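Local coordinates for protein acyl-CoA dehydrogenase (Mycobacterium thermoresistibile, PDB 3PFD) that probably catalyses the FAD-dependent oxidation of saturated acyl-CoA thioesters to 2,3-dehydroacyl-CoA, binding the flavin in its reduced form, at residues V181-D186 / S195-H200; K189-I194 / T243-A248. All coordinates share one frame; numbering follows the deposited sequence.

Contact 1 of 2, residues V181-D186 / S195-H200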
# COMPACT_ATOMS: atom_id res chain seq x y z
N VAL C 181 25.67 -27.81 -11.32
CA VAL C 181 25.62 -27.05 -12.57
C VAL C 181 24.59 -27.64 -13.54
O VAL C 181 24.55 -28.86 -13.76
CB VAL C 181 27.02 -27.02 -13.26
CG1 VAL C 181 26.99 -26.12 -14.49
CG2 VAL C 181 28.12 -26.56 -12.29
N MET C 182 23.74 -26.78 -14.11
CA MET C 182 22.87 -27.25 -15.20
C MET C 182 23.45 -26.85 -16.53
O MET C 182 23.95 -25.73 -16.68
CB MET C 182 21.43 -26.75 -15.14
CG MET C 182 20.87 -26.33 -13.83
SD MET C 182 20.81 -27.58 -12.55
CE MET C 182 21.88 -26.79 -11.38
N ALA C 183 23.34 -27.76 -17.49
CA ALA C 183 23.83 -27.52 -18.83
C ALA C 183 22.97 -28.31 -19.82
O ALA C 183 22.33 -29.29 -19.44
CB ALA C 183 25.29 -27.92 -18.94
N VAL C 184 22.94 -27.84 -21.06
CA VAL C 184 22.20 -28.46 -22.14
C VAL C 184 22.89 -29.75 -22.58
O VAL C 184 24.09 -29.77 -22.87
CB VAL C 184 22.09 -27.50 -23.32
CG1 VAL C 184 21.27 -28.10 -24.46
CG2 VAL C 184 21.46 -26.17 -22.85
N THR C 185 22.14 -30.85 -22.56
CA THR C 185 22.62 -32.08 -23.18
C THR C 185 22.00 -32.26 -24.57
O THR C 185 22.56 -32.95 -25.41
CB THR C 185 22.40 -33.31 -22.29
OG1 THR C 185 21.08 -33.28 -21.72
CG2 THR C 185 23.44 -33.32 -21.16
N ASP C 186 20.86 -31.63 -24.80
CA ASP C 186 20.23 -31.66 -26.12
C ASP C 186 19.44 -30.39 -26.42
O ASP C 186 18.31 -30.20 -25.92
CB ASP C 186 19.36 -32.91 -26.32
CG ASP C 186 18.96 -33.13 -27.77
OD1 ASP C 186 18.95 -32.16 -28.56
OD2 ASP C 186 18.64 -34.27 -28.13
N SER C 195 20.40 -31.07 -18.40
CA SER C 195 20.82 -31.99 -17.35
C SER C 195 21.52 -31.27 -16.20
O SER C 195 21.91 -30.10 -16.31
CB SER C 195 21.67 -33.12 -17.92
OG SER C 195 20.97 -33.79 -18.95
N ALA C 196 21.68 -31.98 -15.09
CA ALA C 196 22.32 -31.43 -13.89
C ALA C 196 23.50 -32.30 -13.46
O ALA C 196 23.40 -33.54 -13.46
CB ALA C 196 21.30 -31.29 -12.77
N PHE C 197 24.61 -31.65 -13.10
CA PHE C 197 25.87 -32.31 -12.76
C PHE C 197 26.52 -31.74 -11.50
O PHE C 197 26.42 -30.53 -11.22
CB PHE C 197 26.89 -32.18 -13.90
CG PHE C 197 26.36 -32.57 -15.24
CD1 PHE C 197 26.55 -33.87 -15.73
CD2 PHE C 197 25.68 -31.64 -16.04
CE1 PHE C 197 26.06 -34.23 -17.00
CE2 PHE C 197 25.17 -31.99 -17.30
CZ PHE C 197 25.36 -33.28 -17.78
N MET C 198 27.21 -32.61 -10.77
CA MET C 198 28.04 -32.15 -9.64
C MET C 198 29.45 -31.91 -10.13
O MET C 198 30.11 -32.83 -10.64
CB MET C 198 28.06 -33.17 -8.50
CG MET C 198 26.72 -33.40 -7.81
SD MET C 198 25.84 -31.92 -7.26
CE MET C 198 27.03 -31.13 -6.16
N VAL C 199 29.89 -30.66 -10.00
CA VAL C 199 31.21 -30.24 -10.41
C VAL C 199 32.01 -29.86 -9.16
O VAL C 199 31.49 -29.20 -8.25
CB VAL C 199 31.15 -29.05 -11.42
CG1 VAL C 199 32.57 -28.54 -11.75
CG2 VAL C 199 30.40 -29.44 -12.74
N HIS C 200 33.28 -30.26 -9.15
CA HIS C 200 34.19 -30.03 -8.04
C HIS C 200 35.18 -28.91 -8.39
O HIS C 200 35.57 -28.77 -9.55
CB HIS C 200 34.92 -31.33 -7.70
CG HIS C 200 35.73 -31.27 -6.43
ND1 HIS C 200 36.99 -30.74 -6.37
CD2 HIS C 200 35.45 -31.70 -5.18
CE1 HIS C 200 37.46 -30.83 -5.14
NE2 HIS C 200 36.54 -31.42 -4.39
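V181 and F197 face each other as a hydrogen-bonded antiparallel pair, with V181 N donating to F197 O at 2.8 Å and F197 N returning a bond to V181 O. Two residues along, A183 and S195 repeat the exchange; the link from S195 N to A183 O is the straighter of the two, with 172° at the hydrogen. Between these rungs lies the non-hydrogen-bonded pair M182 and A196, where the backbones close to 4.4 Å between CA atoms and M182 CA makes a CA-H...O contact with S195 O. Here the packing is tight. M182 SD touches A196 CB at 3.7 Å on one face of the sheet. On the other face, V181 CG2 meets V199 CG2 at 3.7 Å, and the F197 ring reaches along the strand until its CZ lies 3.9 Å from T185 CG2, the methyl sitting in the ring plane at its edge.

The looser, more open side begins where strand 178-184 ends: V184 turns away from the partner strand, and of the loop T185 alone still reaches it. T185 OG1, placed between its own backbone N and carbonyl carbon (chi1 44°), hydrogen-bonds S195 OG at 2.8 Å, and the pair is held further by G193 O on T185 OG1 and G242 N on S195 OG.

This is a beta hairpin of the acyl-CoA dehydrogenase middle domain, and the side chain of M182 comes to about 7 Å from the bound reduced flavin. Strand 237-238 flanks strand 194-200, while strand 134-137 lies beyond 178-184; W161 of strand 160-171 packs edge-to-face with F197.

Contact 2 of 2, residues K189-I194 / T243-A248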
# COMPACT_ATOMS: atom_id res chain seq x y z
N LYS C 189 15.73 -30.48 -27.38
CA LYS C 189 14.70 -30.96 -26.49
C LYS C 189 14.21 -29.89 -25.54
O LYS C 189 13.43 -30.19 -24.64
CB LYS C 189 15.15 -32.21 -25.74
CG LYS C 189 15.23 -33.42 -26.60
CD LYS C 189 15.30 -34.70 -25.79
CE LYS C 189 15.56 -35.89 -26.72
NZ LYS C 189 15.82 -37.15 -25.95
N GLY C 190 14.64 -28.65 -25.73
CA GLY C 190 14.20 -27.53 -24.91
C GLY C 190 14.51 -27.74 -23.44
O GLY C 190 15.61 -28.16 -23.09
N ALA C 191 13.53 -27.48 -22.57
CA ALA C 191 13.69 -27.75 -21.13
C ALA C 191 13.83 -29.26 -20.81
O ALA C 191 14.33 -29.60 -19.75
CB ALA C 191 12.55 -27.14 -20.32
N ASN C 192 13.40 -30.13 -21.72
CA ASN C 192 13.59 -31.57 -21.56
C ASN C 192 14.96 -32.05 -22.04
O ASN C 192 15.24 -33.25 -22.03
CB ASN C 192 12.47 -32.36 -22.27
CG ASN C 192 11.26 -32.62 -21.37
OD1 ASN C 192 11.40 -32.82 -20.17
ND2 ASN C 192 10.06 -32.64 -21.96
N GLY C 193 15.80 -31.10 -22.46
CA GLY C 193 17.17 -31.39 -22.88
C GLY C 193 18.20 -30.76 -21.98
O GLY C 193 19.34 -30.59 -22.38
N ILE C 194 17.80 -30.42 -20.75
CA ILE C 194 18.73 -29.91 -19.73
C ILE C 194 19.12 -31.02 -18.77
O ILE C 194 18.28 -31.80 -18.34
CB ILE C 194 18.12 -28.74 -18.89
CG1 ILE C 194 17.57 -27.62 -19.78
CG2 ILE C 194 19.13 -28.20 -17.83
CD1 ILE C 194 18.56 -26.69 -20.33
N THR C 243 16.58 -34.33 -17.25
CA THR C 243 15.67 -34.07 -16.12
C THR C 243 16.19 -32.94 -15.23
O THR C 243 15.65 -32.71 -14.15
CB THR C 243 15.44 -35.35 -15.24
OG1 THR C 243 16.70 -35.80 -14.71
CG2 THR C 243 14.80 -36.46 -16.06
N GLY C 244 17.24 -32.24 -15.70
CA GLY C 244 17.91 -31.19 -14.94
C GLY C 244 17.05 -29.97 -14.66
O GLY C 244 17.12 -29.41 -13.58
N PHE C 245 16.21 -29.57 -15.61
CA PHE C 245 15.32 -28.45 -15.37
C PHE C 245 14.21 -28.82 -14.40
O PHE C 245 13.94 -28.06 -13.46
CB PHE C 245 14.75 -27.87 -16.66
CG PHE C 245 14.22 -26.48 -16.49
CD1 PHE C 245 15.10 -25.41 -16.25
CD2 PHE C 245 12.85 -26.24 -16.53
CE1 PHE C 245 14.61 -24.11 -16.07
CE2 PHE C 245 12.35 -24.96 -16.36
CZ PHE C 245 13.24 -23.89 -16.13
N LYS C 246 13.58 -29.98 -14.60
CA LYS C 246 12.63 -30.55 -13.64
C LYS C 246 13.20 -30.59 -12.21
O LYS C 246 12.52 -30.21 -11.27
CB LYS C 246 12.20 -31.96 -14.08
N THR C 247 14.45 -31.03 -12.07
CA THR C 247 15.12 -31.07 -10.76
C THR C 247 15.38 -29.65 -10.21
O THR C 247 15.26 -29.40 -9.00
CB THR C 247 16.41 -31.91 -10.86
OG1 THR C 247 16.06 -33.27 -11.15
CG2 THR C 247 17.19 -31.88 -9.57
N ALA C 248 15.69 -28.71 -11.11
CA ALA C 248 15.81 -27.29 -10.76
C ALA C 248 14.50 -26.74 -10.20
O ALA C 248 14.50 -26.07 -9.17
CB ALA C 248 16.27 -26.46 -11.97
O HOH W 1 14.63 -31.04 -17.57
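The N-terminal end of helix 244-253 docks here on the loop that closes the hairpin of strands 178-184 and 194-200, joining the middle domain to the start of the C-terminal helical domain. I194 O accepts from G244 N at 2.9 Å, tying the beginning of strand 194-200 to the first turn of the helix. The bond is bent, with 148° at the hydrogen, and the donor stands 43° out of the carbonyl plane. G244 fits this spot because it has no side chain: a CB would point toward the loop and run into I194 O.

A water bridges the two backbones beside this bond. It donates to A191 O at 2.6 Å and accepts from F245 N at 2.9 Å, so a loop carbonyl and a first-turn N-H are both satisfied through one molecule.

Van der Waals contacts fill in around the polar links. I194 turns CB and CG2 to the helix, both 3.9 Å from F245 N, and CB makes an apolar contact with F245 CB at 4.1 Å. CG2 is anti to the backbone N of I194, which swings that methyl toward the helix start. F245 leaves its backbone toward the loop, its CB packing on A191 O at 3.6 Å, but the ring then leads away; CD2 keeps an apolar contact of 3.9 Å with A191 CB, which approaches the ring obliquely.

T243 occupies the N-cap position without a capping bond from its side chain; its OG1 instead hydrogen-bonds E240 O. Beyond the two segments, A147 and A148 of a neighbouring loop pack against F245, with A148 also touching A191, while I194 rests on M182 and V184 of strand 178-184 and on M150.

Overall arrangement
Contact 1 is the more buried of the two, a pairing of adjacent strands within the middle domain, whereas contact 2 is partly buried and brings a loop of that domain against a helix of the C-terminal one. Both use the same hairpin: contact 1 pairs its strands, contact 2 draws on the turn between them, and their centres lie about 10 Å apart. G193 O joins them, with probable hydrogen bonds from T185 N and D186 N. Their chemistry follows their place, since a regular ladder of backbone bonds organises the sheet, while a single direct bond and a water bridge serve the interdomain junction.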